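Local atomic coordinates of esterase (Rhizomucor miehei CAU432, PDB entry 4WY8), a protein that hydrolyses carboxylic esters as a fungal carboxylesterase built on the alpha/beta-hydrolase fold. Residues E54-N59 and K149-D154; L81-F86 and V140-E145; R102-L107 and A113-V118; R252-T257 and L307-A312. All blocks are in the same frame, centred on the assembly; numbering follows the deposited sequence.

Contact 1. Residues E54-N59 and K149-D154; sequences EEKTIN and KSINVD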
loop_
_atom_site.group_PDB
_atom_site.type_symbol
_atom_site.label_atom_id
_atom_site.label_comp_id
_atom_site.label_asym_id
_atom_site.label_seq_id
_atom_site.Cartn_x
_atom_site.Cartn_y
_atom_site.Cartn_z
ATOM N N GLU A 54 0.770 -24.840 -17.384
ATOM C CA GLU A 54 1.597 -25.406 -18.441
ATOM C C GLU A 54 3.042 -25.486 -17.992
ATOM O O GLU A 54 3.584 -24.509 -17.467
ATOM C CB GLU A 54 1.500 -24.556 -19.722
ATOM C CG GLU A 54 2.597 -24.870 -20.765
ATOM C CD GLU A 54 2.501 -24.031 -22.054
ATOM O OE1 GLU A 54 3.277 -24.302 -23.010
ATOM O OE2 GLU A 54 1.693 -23.070 -22.090
ATOM N N GLU A 55 3.685 -26.625 -18.224
ATOM C CA GLU A 55 5.104 -26.739 -17.897
ATOM C C GLU A 55 5.853 -26.582 -19.218
ATOM O O GLU A 55 5.552 -27.254 -20.201
ATOM C CB GLU A 55 5.444 -28.069 -17.197
ATOM C CG GLU A 55 4.773 -28.281 -15.822
ATOM C CD GLU A 55 5.486 -27.559 -14.670
ATOM O OE1 GLU A 55 6.500 -26.880 -14.925
ATOM O OE2 GLU A 55 5.033 -27.660 -13.501
ATOM N N LYS A 56 6.805 -25.656 -19.236
ATOM C CA LYS A 56 7.500 -25.269 -20.456
ATOM C C LYS A 56 9.003 -25.278 -20.284
ATOM O O LYS A 56 9.523 -24.720 -19.327
ATOM C CB LYS A 56 7.043 -23.874 -20.908
ATOM C CG LYS A 56 7.651 -23.440 -22.232
ATOM C CD LYS A 56 6.687 -23.530 -23.391
ATOM C CE LYS A 56 7.448 -23.311 -24.701
ATOM N NZ LYS A 56 6.568 -23.427 -25.901
ATOM N N THR A 57 9.715 -25.898 -21.216
ATOM C CA THR A 57 11.165 -25.925 -21.128
ATOM C C THR A 57 11.762 -25.031 -22.183
ATOM O O THR A 57 11.433 -25.170 -23.365
ATOM C CB THR A 57 11.729 -27.346 -21.314
ATOM O OG1 THR A 57 11.306 -28.182 -20.229
ATOM C CG2 THR A 57 13.244 -27.300 -21.354
ATOM N N ILE A 58 12.625 -24.102 -21.790
ATOM C CA ILE A 58 13.325 -23.372 -22.825
ATOM C C ILE A 58 14.747 -23.930 -22.839
ATOM O O ILE A 58 15.405 -24.055 -21.801
ATOM C CB ILE A 58 13.230 -21.833 -22.622
ATOM C CG1 ILE A 58 13.824 -21.352 -21.316
ATOM C CG2 ILE A 58 11.762 -21.397 -22.669
ATOM C CD1 ILE A 58 13.538 -19.856 -21.089
ATOM N N ASN A 59 15.188 -24.286 -24.045
ATOM C CA ASN A 59 16.489 -24.910 -24.299
ATOM C C ASN A 59 17.556 -23.920 -24.741
ATOM O O ASN A 59 17.431 -23.320 -25.811
ATOM C CB ASN A 59 16.335 -26.002 -25.362
ATOM C CG ASN A 59 15.447 -27.137 -24.905
ATOM O OD1 ASN A 59 15.822 -27.918 -24.030
ATOM N ND2 ASN A 59 14.248 -27.220 -25.474
ATOM N N LYS A 149 4.249 -14.733 -28.656
ATOM C CA LYS A 149 3.107 -15.256 -29.401
ATOM C C LYS A 149 2.867 -16.705 -29.095
ATOM O O LYS A 149 1.719 -17.119 -28.934
ATOM C CB LYS A 149 3.279 -15.144 -30.921
ATOM C CG LYS A 149 2.714 -13.898 -31.563
ATOM C CD LYS A 149 2.730 -14.068 -33.085
ATOM C CE LYS A 149 1.945 -12.967 -33.794
ATOM N NZ LYS A 149 2.239 -12.948 -35.256
ATOM N N SER A 150 3.945 -17.472 -28.977
ATOM C CA SER A 150 3.794 -18.897 -28.707
ATOM C C SER A 150 3.111 -19.188 -27.374
ATOM O O SER A 150 2.469 -20.216 -27.229
ATOM C CB SER A 150 5.158 -19.575 -28.726
ATOM O OG SER A 150 5.797 -19.408 -27.470
ATOM N N ILE A 151 3.246 -18.307 -26.389
ATOM C CA ILE A 151 2.550 -18.567 -25.122
ATOM C C ILE A 151 1.425 -17.569 -24.860
ATOM O O ILE A 151 0.992 -17.423 -23.724
ATOM C CB ILE A 151 3.535 -18.564 -23.917
ATOM C CG1 ILE A 151 4.249 -17.209 -23.783
ATOM C CG2 ILE A 151 4.551 -19.678 -24.059
ATOM C CD1 ILE A 151 5.021 -17.056 -22.468
ATOM N N ASN A 152 0.950 -16.900 -25.913
ATOM C CA ASN A 152 -0.142 -15.927 -25.811
ATOM C C ASN A 152 -0.000 -14.886 -24.700
ATOM O O ASN A 152 -0.947 -14.649 -23.952
ATOM C CB ASN A 152 -1.482 -16.653 -25.629
ATOM C CG ASN A 152 -2.105 -17.079 -26.951
ATOM O OD1 ASN A 152 -2.109 -16.315 -27.919
ATOM N ND2 ASN A 152 -2.629 -18.296 -27.001
ATOM N N VAL A 153 1.161 -14.241 -24.635
ATOM C CA VAL A 153 1.368 -13.095 -23.762
ATOM C C VAL A 153 1.838 -11.888 -24.576
ATOM O O VAL A 153 2.329 -12.034 -25.699
ATOM C CB VAL A 153 2.391 -13.404 -22.632
ATOM C CG1 VAL A 153 1.985 -14.653 -21.867
ATOM C CG2 VAL A 153 3.791 -13.541 -23.195
ATOM N N ASP A 154 1.646 -10.701 -24.017
ATOM C CA ASP A 154 2.048 -9.436 -24.640
ATOM C C ASP A 154 3.335 -8.901 -24.049
ATOM O O ASP A 154 3.345 -8.346 -22.953
ATOM C CB ASP A 154 0.939 -8.406 -24.499
ATOM C CG ASP A 154 1.321 -7.040 -25.033
ATOM O OD1 ASP A 154 2.434 -6.846 -25.578
ATOM O OD2 ASP A 154 0.470 -6.134 -24.902
#

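Contact 2. Residues L81-F86 and V140-E145; sequences LPPIVF and VWVAKE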
loop_
_atom_site.group_PDB
_atom_site.type_symbol
_atom_site.label_atom_id
_atom_site.label_comp_id
_atom_site.label_asym_id
_atom_site.label_seq_id
_atom_site.Cartn_x
_atom_site.Cartn_y
_atom_site.Cartn_z
ATOM N N LEU A 81 -2.315 -12.166 -22.745
ATOM C CA LEU A 81 -2.283 -11.647 -21.384
ATOM C C LEU A 81 -0.969 -10.917 -21.064
ATOM O O LEU A 81 0.063 -11.183 -21.695
ATOM C CB LEU A 81 -2.473 -12.795 -20.388
ATOM C CG LEU A 81 -3.744 -13.625 -20.590
ATOM C CD1 LEU A 81 -3.771 -14.790 -19.613
ATOM C CD2 LEU A 81 -4.998 -12.743 -20.485
ATOM N N PRO A 82 -0.999 -9.994 -20.082
ATOM C CA PRO A 82 0.302 -9.477 -19.628
ATOM C C PRO A 82 1.119 -10.568 -18.932
ATOM O O PRO A 82 0.574 -11.412 -18.216
ATOM C CB PRO A 82 -0.058 -8.347 -18.651
ATOM C CG PRO A 82 -1.548 -8.517 -18.333
ATOM C CD PRO A 82 -2.150 -9.263 -19.510
ATOM N N PRO A 83 2.428 -10.581 -19.179
ATOM C CA PRO A 83 3.238 -11.603 -18.528
ATOM C C PRO A 83 3.897 -11.067 -17.268
ATOM O O PRO A 83 4.402 -9.942 -17.242
ATOM C CB PRO A 83 4.271 -11.960 -19.599
ATOM C CG PRO A 83 4.477 -10.667 -20.348
ATOM C CD PRO A 83 3.177 -9.864 -20.230
ATOM N N ILE A 84 3.813 -11.851 -16.205
ATOM C CA ILE A 84 4.516 -11.567 -14.978
ATOM C C ILE A 84 5.546 -12.654 -14.778
ATOM O O ILE A 84 5.193 -13.800 -14.515
ATOM C CB ILE A 84 3.559 -11.547 -13.776
ATOM C CG1 ILE A 84 2.478 -10.488 -13.963
ATOM C CG2 ILE A 84 4.312 -11.324 -12.451
ATOM C CD1 ILE A 84 1.424 -10.515 -12.855
ATOM N N VAL A 85 6.818 -12.302 -14.883
ATOM C CA VAL A 85 7.867 -13.258 -14.637
ATOM C C VAL A 85 8.217 -13.213 -13.156
ATOM O O VAL A 85 8.641 -12.183 -12.628
ATOM C CB VAL A 85 9.111 -12.971 -15.491
ATOM C CG1 VAL A 85 10.091 -14.105 -15.340
ATOM C CG2 VAL A 85 8.712 -12.823 -16.961
ATOM N N PHE A 86 8.048 -14.350 -12.497
ATOM C CA PHE A 86 8.073 -14.405 -11.042
ATOM C C PHE A 86 9.272 -15.190 -10.551
ATOM O O PHE A 86 9.515 -16.302 -11.013
ATOM C CB PHE A 86 6.763 -15.030 -10.519
ATOM C CG PHE A 86 6.577 -14.897 -9.042
ATOM C CD1 PHE A 86 7.126 -15.843 -8.173
ATOM C CD2 PHE A 86 5.844 -13.850 -8.512
ATOM C CE1 PHE A 86 6.966 -15.732 -6.802
ATOM C CE2 PHE A 86 5.683 -13.731 -7.121
ATOM C CZ PHE A 86 6.244 -14.687 -6.273
ATOM N N VAL A 140 14.472 -12.587 -21.081
ATOM C CA VAL A 140 14.870 -12.358 -22.472
ATOM C C VAL A 140 14.078 -13.248 -23.413
ATOM O O VAL A 140 13.654 -12.808 -24.483
ATOM C CB VAL A 140 16.390 -12.609 -22.678
ATOM C CG1 VAL A 140 16.749 -12.644 -24.167
ATOM C CG2 VAL A 140 17.199 -11.563 -21.946
ATOM N N TRP A 141 13.868 -14.494 -23.004
ATOM C CA TRP A 141 13.073 -15.431 -23.791
ATOM C C TRP A 141 11.617 -14.953 -23.917
ATOM O O TRP A 141 11.068 -14.927 -25.016
ATOM C CB TRP A 141 13.135 -16.823 -23.179
ATOM C CG TRP A 141 12.545 -17.899 -24.063
ATOM C CD1 TRP A 141 13.221 -18.688 -24.943
ATOM C CD2 TRP A 141 11.165 -18.302 -24.141
ATOM N NE1 TRP A 141 12.354 -19.540 -25.574
ATOM C CE2 TRP A 141 11.088 -19.329 -25.102
ATOM C CE3 TRP A 141 9.989 -17.885 -23.502
ATOM C CZ2 TRP A 141 9.879 -19.960 -25.432
ATOM C CZ3 TRP A 141 8.791 -18.508 -23.834
ATOM C CH2 TRP A 141 8.747 -19.531 -24.793
ATOM N N VAL A 142 11.001 -14.570 -22.799
ATOM C CA VAL A 142 9.611 -14.110 -22.816
ATOM C C VAL A 142 9.420 -12.826 -23.637
ATOM O O VAL A 142 8.413 -12.685 -24.346
ATOM C CB VAL A 142 9.051 -13.880 -21.367
ATOM C CG1 VAL A 142 7.638 -13.277 -21.407
ATOM C CG2 VAL A 142 9.036 -15.183 -20.572
ATOM N N ALA A 143 10.376 -11.904 -23.569
ATOM C CA ALA A 143 10.244 -10.612 -24.266
ATOM C C ALA A 143 10.324 -10.711 -25.799
ATOM O O ALA A 143 9.901 -9.806 -26.521
ATOM C CB ALA A 143 11.297 -9.659 -23.774
ATOM N N LYS A 144 10.882 -11.809 -26.285
ATOM C CA LYS A 144 11.059 -12.032 -27.713
ATOM C C LYS A 144 9.699 -12.296 -28.386
ATOM O O LYS A 144 8.943 -13.173 -27.949
ATOM C CB LYS A 144 12.041 -13.188 -27.882
ATOM C CG LYS A 144 12.941 -13.148 -29.085
ATOM C CD LYS A 144 14.050 -14.183 -28.861
ATOM C CE LYS A 144 15.052 -14.243 -30.006
ATOM N NZ LYS A 144 16.241 -15.082 -29.645
ATOM N N GLU A 145 9.403 -11.554 -29.453
ATOM C CA GLU A 145 8.060 -11.530 -30.053
ATOM C C GLU A 145 7.444 -12.881 -30.374
ATOM O O GLU A 145 6.297 -13.162 -30.007
ATOM C CB GLU A 145 8.077 -10.729 -31.356
ATOM C CG GLU A 145 6.679 -10.531 -31.938
ATOM C CD GLU A 145 6.682 -9.937 -33.338
ATOM O OE1 GLU A 145 7.777 -9.816 -33.937
ATOM O OE2 GLU A 145 5.580 -9.610 -33.843
#

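Contact 3. Residues R102-L107 and A113-V118; sequences RTVYEL and AAVIFV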
loop_
_atom_site.group_PDB
_atom_site.type_symbol
_atom_site.label_atom_id
_atom_site.label_comp_id
_atom_site.label_asym_id
_atom_site.label_seq_id
_atom_site.Cartn_x
_atom_site.Cartn_y
_atom_site.Cartn_z
ATOM N N ARG A 102 0.191 -20.972 -3.617
ATOM C CA ARG A 102 -0.918 -20.134 -3.170
ATOM C C ARG A 102 -0.775 -18.707 -3.739
ATOM O O ARG A 102 -1.674 -18.175 -4.410
ATOM C CB ARG A 102 -0.962 -20.135 -1.631
ATOM C CG ARG A 102 -1.933 -19.129 -1.009
ATOM C CD ARG A 102 -3.372 -19.544 -1.155
ATOM N NE ARG A 102 -3.601 -20.809 -0.448
ATOM C CZ ARG A 102 -4.789 -21.391 -0.305
ATOM N NH1 ARG A 102 -5.880 -20.826 -0.802
ATOM N NH2 ARG A 102 -4.883 -22.532 0.351
ATOM N N THR A 103 0.387 -18.113 -3.488
ATOM C CA THR A 103 0.677 -16.765 -3.942
ATOM C C THR A 103 0.520 -16.615 -5.461
ATOM O O THR A 103 -0.126 -15.675 -5.951
ATOM C CB THR A 103 2.107 -16.385 -3.538
ATOM O OG1 THR A 103 2.218 -16.437 -2.105
ATOM C CG2 THR A 103 2.446 -14.990 -4.051
ATOM N N VAL A 104 1.095 -17.562 -6.195
ATOM C CA VAL A 104 1.103 -17.537 -7.650
ATOM C C VAL A 104 -0.297 -17.737 -8.249
ATOM O O VAL A 104 -0.711 -16.996 -9.146
ATOM C CB VAL A 104 2.086 -18.610 -8.195
ATOM C CG1 VAL A 104 1.821 -18.881 -9.663
ATOM C CG2 VAL A 104 3.554 -18.158 -7.977
ATOM N N TYR A 105 -1.054 -18.697 -7.732
ATOM C CA TYR A 105 -2.413 -18.914 -8.250
ATOM C C TYR A 105 -3.277 -17.687 -7.992
ATOM O O TYR A 105 -4.011 -17.224 -8.912
ATOM C CB TYR A 105 -3.072 -20.153 -7.628
ATOM C CG TYR A 105 -2.576 -21.491 -8.151
ATOM C CD1 TYR A 105 -1.318 -21.620 -8.732
ATOM C CD2 TYR A 105 -3.371 -22.641 -8.040
ATOM C CE1 TYR A 105 -0.860 -22.866 -9.197
ATOM C CE2 TYR A 105 -2.926 -23.892 -8.502
ATOM C CZ TYR A 105 -1.669 -23.991 -9.079
ATOM O OH TYR A 105 -1.208 -25.213 -9.538
ATOM N N GLU A 106 -3.167 -17.128 -6.775
ATOM C CA GLU A 106 -3.951 -15.909 -6.459
ATOM C C GLU A 106 -3.575 -14.714 -7.347
ATOM O O GLU A 106 -4.433 -13.992 -7.834
ATOM C CB GLU A 106 -3.775 -15.520 -4.983
ATOM C CG GLU A 106 -4.545 -16.397 -3.992
ATOM C CD GLU A 106 -6.075 -16.253 -4.070
ATOM O OE1 GLU A 106 -6.592 -15.249 -4.626
ATOM O OE2 GLU A 106 -6.770 -17.153 -3.540
ATOM N N LEU A 107 -2.282 -14.493 -7.526
ATOM C CA LEU A 107 -1.806 -13.413 -8.382
ATOM C C LEU A 107 -2.310 -13.610 -9.819
ATOM O O LEU A 107 -2.777 -12.688 -10.477
ATOM C CB LEU A 107 -0.278 -13.376 -8.343
ATOM C CG LEU A 107 0.419 -12.262 -9.129
ATOM C CD1 LEU A 107 0.007 -10.830 -8.666
ATOM C CD2 LEU A 107 1.936 -12.461 -9.071
ATOM N N ALA A 113 -3.411 -12.503 -15.412
ATOM C CA ALA A 113 -2.136 -12.434 -16.098
ATOM C C ALA A 113 -1.616 -13.830 -16.296
ATOM O O ALA A 113 -2.126 -14.773 -15.676
ATOM C CB ALA A 113 -1.145 -11.611 -15.292
ATOM N N ALA A 114 -0.632 -13.981 -17.177
ATOM C CA ALA A 114 0.144 -15.210 -17.229
ATOM C C ALA A 114 1.310 -15.053 -16.275
ATOM O O ALA A 114 2.172 -14.188 -16.474
ATOM C CB ALA A 114 0.649 -15.509 -18.648
ATOM N N VAL A 115 1.335 -15.853 -15.221
ATOM C CA VAL A 115 2.487 -15.799 -14.338
ATOM C C VAL A 115 3.504 -16.836 -14.807
ATOM O O VAL A 115 3.214 -18.036 -14.935
ATOM C CB VAL A 115 2.105 -16.018 -12.869
ATOM C CG1 VAL A 115 3.317 -15.932 -12.020
ATOM C CG2 VAL A 115 1.111 -14.943 -12.430
ATOM N N ILE A 116 4.693 -16.345 -15.118
ATOM C CA ILE A 116 5.765 -17.184 -15.605
ATOM C C ILE A 116 6.781 -17.394 -14.487
ATOM O O ILE A 116 7.594 -16.527 -14.169
ATOM C CB ILE A 116 6.396 -16.554 -16.848
ATOM C CG1 ILE A 116 5.302 -16.397 -17.923
ATOM C CG2 ILE A 116 7.521 -17.408 -17.370
ATOM C CD1 ILE A 116 5.671 -15.472 -19.041
ATOM N N PHE A 117 6.672 -18.567 -13.880
ATOM C CA PHE A 117 7.434 -18.969 -12.720
ATOM C C PHE A 117 8.742 -19.644 -13.141
ATOM O O PHE A 117 8.744 -20.710 -13.733
ATOM C CB PHE A 117 6.570 -19.923 -11.869
ATOM C CG PHE A 117 7.109 -20.191 -10.487
ATOM C CD1 PHE A 117 7.951 -21.270 -10.250
ATOM C CD2 PHE A 117 6.751 -19.368 -9.421
ATOM C CE1 PHE A 117 8.439 -21.524 -8.964
ATOM C CE2 PHE A 117 7.246 -19.599 -8.150
ATOM C CZ PHE A 117 8.086 -20.685 -7.919
ATOM N N VAL A 118 9.864 -19.029 -12.823
ATOM C CA VAL A 118 11.129 -19.595 -13.211
ATOM C C VAL A 118 11.611 -20.557 -12.141
ATOM O O VAL A 118 11.810 -20.152 -10.986
ATOM C CB VAL A 118 12.179 -18.495 -13.423
ATOM C CG1 VAL A 118 13.499 -19.118 -13.834
ATOM C CG2 VAL A 118 11.671 -17.500 -14.462
#

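Contact 4. Residues R252-T257 and L307-A312; sequences RALVIT and LDHIVA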
loop_
_atom_site.group_PDB
_atom_site.type_symbol
_atom_site.label_atom_id
_atom_site.label_comp_id
_atom_site.label_asym_id
_atom_site.label_seq_id
_atom_site.Cartn_x
_atom_site.Cartn_y
_atom_site.Cartn_z
ATOM N N ARG A 252 9.961 1.122 -13.632
ATOM C CA ARG A 252 8.973 1.536 -12.623
ATOM C C ARG A 252 8.841 0.467 -11.507
ATOM O O ARG A 252 8.685 -0.727 -11.792
ATOM C CB ARG A 252 7.628 1.777 -13.325
ATOM C CG ARG A 252 6.436 2.068 -12.441
ATOM C CD ARG A 252 5.158 2.252 -13.314
ATOM N NE ARG A 252 3.942 1.866 -12.590
ATOM C CZ ARG A 252 3.258 2.690 -11.809
ATOM N NH1 ARG A 252 3.669 3.946 -11.661
ATOM N NH2 ARG A 252 2.172 2.261 -11.161
ATOM N N ALA A 253 8.956 0.891 -10.251
ATOM C CA ALA A 253 9.171 -0.051 -9.150
ATOM C C ALA A 253 8.151 0.068 -8.033
ATOM O O ALA A 253 7.764 1.173 -7.644
ATOM C CB ALA A 253 10.560 0.147 -8.563
ATOM N N LEU A 254 7.760 -1.086 -7.498
ATOM C CA LEU A 254 6.977 -1.172 -6.262
ATOM C C LEU A 254 7.787 -1.975 -5.252
ATOM O O LEU A 254 8.108 -3.135 -5.495
ATOM C CB LEU A 254 5.604 -1.809 -6.517
ATOM C CG LEU A 254 4.715 -2.168 -5.306
ATOM C CD1 LEU A 254 4.354 -0.933 -4.484
ATOM C CD2 LEU A 254 3.427 -2.940 -5.733
ATOM N N VAL A 255 8.154 -1.334 -4.145
ATOM C CA VAL A 255 8.970 -1.969 -3.122
ATOM C C VAL A 255 8.132 -2.079 -1.858
ATOM O O VAL A 255 7.674 -1.061 -1.303
ATOM C CB VAL A 255 10.266 -1.171 -2.847
ATOM C CG1 VAL A 255 11.182 -1.911 -1.835
ATOM C CG2 VAL A 255 11.010 -0.950 -4.146
ATOM N N ILE A 256 7.885 -3.314 -1.438
ATOM C CA ILE A 256 7.041 -3.570 -0.272
ATOM C C ILE A 256 7.869 -4.162 0.853
ATOM O O ILE A 256 8.547 -5.178 0.658
ATOM C CB ILE A 256 5.868 -4.514 -0.629
ATOM C CG1 ILE A 256 4.922 -3.824 -1.607
ATOM C CG2 ILE A 256 5.060 -4.886 0.612
ATOM C CD1 ILE A 256 4.055 -4.803 -2.348
ATOM N N THR A 257 7.828 -3.539 2.026
ATOM C CA THR A 257 8.597 -4.066 3.162
ATOM C C THR A 257 7.673 -4.426 4.330
ATOM O O THR A 257 6.527 -3.917 4.435
ATOM C CB THR A 257 9.666 -3.053 3.678
ATOM O OG1 THR A 257 9.040 -1.811 4.037
ATOM C CG2 THR A 257 10.748 -2.807 2.614
ATOM N N LEU A 307 -1.622 -8.451 -2.031
ATOM C CA LEU A 307 -1.825 -8.861 -3.430
ATOM C C LEU A 307 -2.823 -7.962 -4.174
ATOM O O LEU A 307 -2.621 -7.660 -5.354
ATOM C CB LEU A 307 -2.281 -10.317 -3.512
ATOM C CG LEU A 307 -1.187 -11.345 -3.228
ATOM C CD1 LEU A 307 -1.727 -12.698 -3.606
ATOM C CD2 LEU A 307 0.068 -11.049 -4.029
ATOM N N ASP A 308 -3.899 -7.536 -3.513
ATOM C CA ASP A 308 -4.827 -6.606 -4.164
ATOM C C ASP A 308 -4.130 -5.268 -4.529
ATOM O O ASP A 308 -4.361 -4.677 -5.598
ATOM C CB ASP A 308 -6.043 -6.349 -3.264
ATOM C CG ASP A 308 -6.980 -7.564 -3.176
ATOM O OD1 ASP A 308 -6.923 -8.451 -4.075
ATOM O OD2 ASP A 308 -7.768 -7.626 -2.192
ATOM N N HIS A 309 -3.265 -4.817 -3.628
ATOM C CA HIS A 309 -2.440 -3.642 -3.865
ATOM C C HIS A 309 -1.508 -3.797 -5.068
ATOM O O HIS A 309 -1.482 -2.947 -5.978
ATOM C CB HIS A 309 -1.641 -3.352 -2.613
ATOM C CG HIS A 309 -0.834 -2.107 -2.695
ATOM N ND1 HIS A 309 -0.034 -1.679 -1.664
ATOM C CD2 HIS A 309 -0.720 -1.183 -3.682
ATOM C CE1 HIS A 309 0.540 -0.534 -2.006
ATOM N NE2 HIS A 309 0.144 -0.218 -3.224
ATOM N N ILE A 310 -0.741 -4.883 -5.069
ATOM C CA ILE A 310 0.144 -5.198 -6.183
ATOM C C ILE A 310 -0.616 -5.220 -7.503
ATOM O O ILE A 310 -0.146 -4.698 -8.509
ATOM C CB ILE A 310 0.837 -6.567 -5.974
ATOM C CG1 ILE A 310 1.872 -6.468 -4.841
ATOM C CG2 ILE A 310 1.533 -7.052 -7.242
ATOM C CD1 ILE A 310 2.397 -7.813 -4.408
ATOM N N VAL A 311 -1.801 -5.819 -7.492
ATOM C CA VAL A 311 -2.595 -5.888 -8.699
ATOM C C VAL A 311 -3.048 -4.503 -9.150
ATOM O O VAL A 311 -2.986 -4.198 -10.345
ATOM C CB VAL A 311 -3.811 -6.801 -8.495
ATOM C CG1 VAL A 311 -4.787 -6.687 -9.693
ATOM C CG2 VAL A 311 -3.334 -8.226 -8.307
ATOM N N ALA A 312 -3.479 -3.652 -8.214
ATOM C CA ALA A 312 -3.862 -2.282 -8.587
ATOM C C ALA A 312 -2.690 -1.532 -9.241
ATOM O O ALA A 312 -2.844 -0.820 -10.251
ATOM C CB ALA A 312 -4.358 -1.518 -7.362
#

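Contact 1. Residues E54-N59 and K149-D154
K56 meets S150 and I151 beside the indole of W141: I58 CG2 lies over one face, 3.3 Å from W141 CE2, K56 keeps to that same side beyond the ring's margin, and S150 sits off the edge of the six-membered ring, displaced toward the other face. The contact lies at one margin of the alpha/beta-hydrolase fold, where strand 51-59, outermost in the sheet of this chain, faces the C-terminal end of helix 145-150. That helix closes in a Schellman motif: N152, with its positive phi of 49°, is the C-prime residue, its N bonds K149 O at 3.1 Å, and V153 N reaches back to A148 O. The backbones stay well apart, with 9.5 Å between K56 CA and I151 CA, and the gap is filled by the side chains of K56 and I151. K56 leaves the strand with CG opposite its backbone N (chi1 -176°) and then runs across to the end of helix 145-150. Its methylene CD comes against the branch methyl of I151, CD to CG2 being 4.5 Å, a loose apolar touch; I151 in turn packs on I116 of the sheet. The ammonium end goes on toward S150, but NZ and S150 OG remain 4.4 Å apart, too far for a hydrogen bond. This hydroxyl has its polar partner within its own helix, where S150 OG is hydrogen-bonded to N147 O.

Contact 2. Residues L81-F86 and V140-E145
The backbones of P83 and V142 approach each other to 8.1 Å between their CA atoms, one in the parallel strand 83-87 and the other in the last turns of helix 130-143. The arrangement belongs to the alpha/beta-hydrolase fold: the helix lies in the connection from strand 114-118 to strand 159-163, a beta-alpha-beta crossover that passes over the intervening strand 83-87. K144 N makes only weak bonds to V140 O and W141 O, at 3.5 and 3.4 Å, and K144 is the N-cap of helix 145-150. Because side chains alternate along the strand, P83 and V85 both face the helix while I84 points to the other side of the sheet. V142 meets the pair with one methyl for each. Its first torsion (chi1 175°) swings CG1 away from its own backbone N and up to the edge of the P83 ring, at its CB-CG side, V142 CG1 lying 4.0 Å from P83 CB. All three side chains are buried and the contact is wholly apolar. L158 and I116 also touch V142, so that it sits among residues of the sheet and of the loop leading into strand 159-163. The other methyl, V142 CG2, meets V85 CG2 at 4.3 Å.

Contact 3. Residues R102-L107 and A113-V118
V104 pushes a two-pronged knob into the hollow between V115 and F117, joining helix 101-111 to the strand that follows it. These elements are the second half of a beta-alpha-beta unit of the alpha/beta-hydrolase fold, strand 83-87, helix 101-111, strand 114-118. The helix runs nearly antiparallel to the strand, at 153°, with 8.9 Å between the axes of the two short segments. V115 and F117 stand on the strand face turned to the helix, and I116 between them points the other way. One prong of V104, CG1, meets V115 CG1 at 4.1 Å. The other bears obliquely on the F117 ring, V104 CG2 being 3.7 Å from F117 CD2, and the two side chains cross at about a right angle. V115 fits its branches between two helix residues in the same way: its CG1 serves V104, and its CG2 turns to L107 one turn further on. T71 of strand 65-73 touches both V104 and V115. The ring of F117 also meets that of H88, with planes at about 10°; H88 probably opens the HGGG oxyanion-hole motif of this esterase family. At the L107 end, CD2 of that leucine touches V115 CG2 at 4.3 Å.

Contact 4. Residues R252-T257 and L307-A312
H309, which touches L254, has its ND1 in a hydrogen bond with the OH of Y286, while its ring stacks on H309 of the second subunit. This contact thus ties the core of the alpha/beta-hydrolase fold to the dimer interface: strand 253-258, near one margin of the sheet, is covered by the long helix 301-322. Strand and helix segments run close to antiparallel, at 168°, and their axes are 10.6 Å apart. Across that distance the packing is apolar. L254 and I256, two residues apart on the same face of the strand, receive I310 between them. With CG1 placed opposite its carbonyl carbon (chi1 -71°), I310 lays this methylene against both neighbours, at 4.0 Å from L254 CD2 and 3.7 Å from I256 CD1. The side chains of L254 and I310 meet at about a right angle, and L254 CD2 also reaches the helix backbone, 4.0 Å from I310 CA. Next to the strand, R252 NH1 is held by two carboxylates, D280 of its own chain and E305 of the second subunit, which balance its charge and fix the guanidinium, and W313 adds a cation-pi contact. The second methyl of L254 approaches the histidine obliquely, CD1 lying 4.5 Å from H309 NE2.

How the contacts relate
Contact 1 encloses contact 2 along the chain, and contact 2 encloses contact 3: 54-59 comes first, then 81-86, the two segments of contact 3, 140-145 and finally 149-154, while contact 4 follows in series. All four reach the same mixed sheet. Contacts 1 and 2 have centres 8 Å apart and meet through D154 N and L81 O (2.9 Å, a probable hydrogen bond). Contacts 2 and 3, about 13 Å apart, share the neighbouring strands 83-87 and 114-118, whose two faces carry helices 130-143 and 101-111. Helix 101-111 also packs on helix 301-322, linking contact 3 to contact 4, whereas contacts 1 and 4 lie about 25 Å apart. Together they show helices sandwiching the sheet, from the outermost strand 51-59 to the dimer interface.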